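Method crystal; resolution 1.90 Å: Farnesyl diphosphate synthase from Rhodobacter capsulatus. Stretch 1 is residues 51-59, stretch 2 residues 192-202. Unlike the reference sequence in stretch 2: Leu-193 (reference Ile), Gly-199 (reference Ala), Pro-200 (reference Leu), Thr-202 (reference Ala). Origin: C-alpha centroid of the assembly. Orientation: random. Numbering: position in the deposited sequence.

Stretch 1, residues 51-59: ESAAIHGIS
Stretch 2 192-202: ILAGADRGPLT

How does the helical part of stretch 1 meet stretch 2? Stretch 1 opens in a helix that begins earlier in the chain, and Ser-52 is the first of its residues to touch the other stretch. Ser-52 CA lies 7.8 Å from Leu-201 CA, in the helix that stretch 2 enters at its far end. The CA-to-CB bond of Ser-52 points toward that helix, and Ser-52 CB comes 4.0 Å from Leu-201 CD1; chi1 is p. A small side chain suits this buried place, where the leucine (chi1 m, chi2 t) reaches across. Glu-51 and Ala-54 are out of reach.

What makes His-56 the centre of the contact? Beyond the helix, it has phi/psi of -98/19°, and His-56 CA sits 6.2 Å from Ala-194 CA, the closer of the two points of register. Chi1 is m and chi2 86°, which lets His-56 ND1 donate back to Ser-52 O at 2.9 Å in a nearly straight bond and fixes the ring. His-56 CB packs 3.4 Å from Ala-194 CB, His-56 CD2 lies 3.6 Å from Ala-196 CB, and Leu-201 CD1 meets the ring edge 3.7 Å from His-56 CE1. The two alanine methyls fit close beside the imidazole.

Is there any polar link between the stretches? No direct hydrogen bond joins them, but one water bridges the gap: it lies 2.8 Å from His-56 NE2 and donates to Asp-197 O at 2.7 Å. His-56 NE2 and Asp-197 O are themselves 4.4 Å apart, which leaves the bridging to the water. Asp-197, at phi/psi -52/125°, turns its side chain (chi1 t) to other work, with Asp-197 OD1 accepting from Gly-199 N at 3.0 Å to cap the following helix.

How does the chain turn to bring in Ile-58? Gly-57 adopts phi/psi of 70/18°, a positive phi that favours glycine, while Ile-58 N bonds to Ala-53 O at 3.0 Å. Ile-58 then extends at -96/133°, and its CA-to-CB bond points toward stretch 2, with chi1 m and chi2 t. Ile-58 CD1 packs 3.7 Å from Leu-193 CB and 3.8 Å from Ala-194 CB, and lies 3.5 Å from Leu-193 O, an apolar tip against the final helical turn. That turn closes in a Schellman motif at Gly-195, whose phi/psi is 61/31°. Altogether 355 Å² is buried, counting both sides, with His-56 contributing most.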

# COMPACT_ATOMS: atom_id res chain seq x y z
N GLU B 51 -21.95 2.28 8.22
CA GLU B 51 -22.82 2.70 9.29
C GLU B 51 -22.51 4.12 9.72
O GLU B 51 -23.40 4.89 10.04
CB GLU B 51 -22.75 1.73 10.46
CG GLU B 51 -23.26 0.33 10.14
CD GLU B 51 -24.61 0.31 9.45
OE1 GLU B 51 -25.64 0.62 10.11
OE2 GLU B 51 -24.65 -0.04 8.25
N SER B 52 -21.23 4.48 9.70
CA SER B 52 -20.82 5.81 10.09
C SER B 52 -21.13 6.81 8.98
O SER B 52 -21.34 7.99 9.25
CB SER B 52 -19.34 5.84 10.46
OG SER B 52 -18.52 5.50 9.36
N ALA B 53 -21.18 6.33 7.73
CA ALA B 53 -21.62 7.17 6.61
C ALA B 53 -23.11 7.45 6.74
O ALA B 53 -23.54 8.60 6.60
CB ALA B 53 -21.31 6.50 5.27
N ALA B 54 -23.86 6.40 7.05
CA ALA B 54 -25.31 6.52 7.25
C ALA B 54 -25.70 7.59 8.27
O ALA B 54 -26.67 8.32 8.07
CB ALA B 54 -25.88 5.17 7.66
N ILE B 55 -24.98 7.65 9.39
CA ILE B 55 -25.23 8.65 10.44
C ILE B 55 -25.11 10.07 9.91
O ILE B 55 -25.76 11.00 10.41
CB ILE B 55 -24.24 8.50 11.63
CG1 ILE B 55 -24.43 7.16 12.35
CG2 ILE B 55 -24.43 9.63 12.64
CD1 ILE B 55 -23.30 6.84 13.28
N HIS B 56 -24.28 10.23 8.88
CA HIS B 56 -24.09 11.52 8.23
C HIS B 56 -24.94 11.65 6.97
O HIS B 56 -24.68 12.49 6.09
CB HIS B 56 -22.60 11.73 7.95
CG HIS B 56 -21.79 11.91 9.20
ND1 HIS B 56 -21.28 10.85 9.92
CD2 HIS B 56 -21.43 13.03 9.87
CE1 HIS B 56 -20.64 11.31 10.98
NE2 HIS B 56 -20.72 12.63 10.97
N GLY B 57 -25.96 10.80 6.88
CA GLY B 57 -26.95 10.84 5.80
C GLY B 57 -26.44 10.39 4.44
O GLY B 57 -27.06 10.70 3.42
N ILE B 58 -25.31 9.69 4.43
CA ILE B 58 -24.67 9.24 3.20
C ILE B 58 -25.08 7.79 2.89
O ILE B 58 -25.06 6.94 3.78
CB ILE B 58 -23.12 9.39 3.29
CG1 ILE B 58 -22.74 10.89 3.29
CG2 ILE B 58 -22.39 8.63 2.16
CD1 ILE B 58 -21.26 11.16 3.52
N SER B 59 -25.45 7.54 1.62
CA SER B 59 -25.92 6.22 1.18
C SER B 59 -24.86 5.14 1.24
O SER B 59 -23.67 5.43 1.28
CB SER B 59 -26.51 6.30 -0.24
OG SER B 59 -25.50 6.25 -1.25
N ILE B 192 -15.45 11.52 7.45
CA ILE B 192 -14.59 12.01 6.35
C ILE B 192 -15.39 12.34 5.10
O ILE B 192 -15.23 13.43 4.53
CB ILE B 192 -13.41 11.03 6.02
CG1 ILE B 192 -12.49 10.91 7.24
CG2 ILE B 192 -12.61 11.48 4.76
CD1 ILE B 192 -11.56 9.69 7.25
N LEU B 193 -16.26 11.42 4.68
CA LEU B 193 -17.04 11.59 3.47
C LEU B 193 -18.11 12.68 3.59
O LEU B 193 -18.61 13.17 2.59
CB LEU B 193 -17.68 10.26 3.01
CG LEU B 193 -16.82 9.02 2.73
CD1 LEU B 193 -17.70 7.84 2.31
CD2 LEU B 193 -15.70 9.26 1.71
N ALA B 194 -18.45 13.06 4.83
CA ALA B 194 -19.44 14.11 5.07
C ALA B 194 -18.78 15.45 5.37
O ALA B 194 -19.47 16.44 5.53
CB ALA B 194 -20.37 13.70 6.22
N GLY B 195 -17.45 15.47 5.45
CA GLY B 195 -16.71 16.67 5.85
C GLY B 195 -17.04 17.17 7.26
O GLY B 195 -16.97 18.38 7.52
N ALA B 196 -17.39 16.24 8.15
CA ALA B 196 -17.88 16.60 9.48
C ALA B 196 -16.89 16.26 10.59
O ALA B 196 -15.82 15.69 10.33
CB ALA B 196 -19.22 15.92 9.73
N ASP B 197 -17.25 16.63 11.81
CA ASP B 197 -16.48 16.33 13.02
C ASP B 197 -16.16 14.84 13.08
O ASP B 197 -17.07 14.01 13.02
CB ASP B 197 -17.28 16.73 14.26
CG ASP B 197 -16.41 17.00 15.49
OD1 ASP B 197 -15.27 16.50 15.57
OD2 ASP B 197 -16.88 17.72 16.39
N ARG B 198 -14.87 14.53 13.21
CA ARG B 198 -14.35 13.17 13.28
C ARG B 198 -14.17 12.71 14.72
O ARG B 198 -13.98 11.53 14.97
CB ARG B 198 -12.99 13.08 12.58
CG ARG B 198 -13.05 12.74 11.09
CD ARG B 198 -11.81 11.94 10.68
NE ARG B 198 -10.93 12.72 9.84
CZ ARG B 198 -9.64 12.48 9.64
NH1 ARG B 198 -9.01 11.47 10.23
NH2 ARG B 198 -8.97 13.30 8.84
N GLY B 199 -14.26 13.67 15.65
CA GLY B 199 -14.08 13.47 17.09
C GLY B 199 -14.82 12.34 17.79
O GLY B 199 -14.17 11.47 18.37
N PRO B 200 -16.17 12.37 17.78
CA PRO B 200 -16.99 11.33 18.38
C PRO B 200 -16.76 9.93 17.82
O PRO B 200 -16.75 8.98 18.57
CB PRO B 200 -18.43 11.77 18.07
CG PRO B 200 -18.36 13.24 17.92
CD PRO B 200 -16.97 13.56 17.40
N LEU B 201 -16.61 9.80 16.52
CA LEU B 201 -16.36 8.49 15.94
C LEU B 201 -14.95 7.99 16.27
O LEU B 201 -14.75 6.79 16.48
CB LEU B 201 -16.63 8.48 14.44
CG LEU B 201 -18.13 8.49 14.12
CD1 LEU B 201 -18.36 9.04 12.73
CD2 LEU B 201 -18.69 7.07 14.25
N THR B 202 -13.99 8.91 16.37
CA THR B 202 -12.62 8.55 16.82
C THR B 202 -12.59 8.02 18.27
O THR B 202 -11.87 7.06 18.59
CB THR B 202 -11.64 9.75 16.65
OG1 THR B 202 -11.65 10.18 15.29
CG2 THR B 202 -10.21 9.37 17.04
O HOH W 1 -19.71 14.29 13.03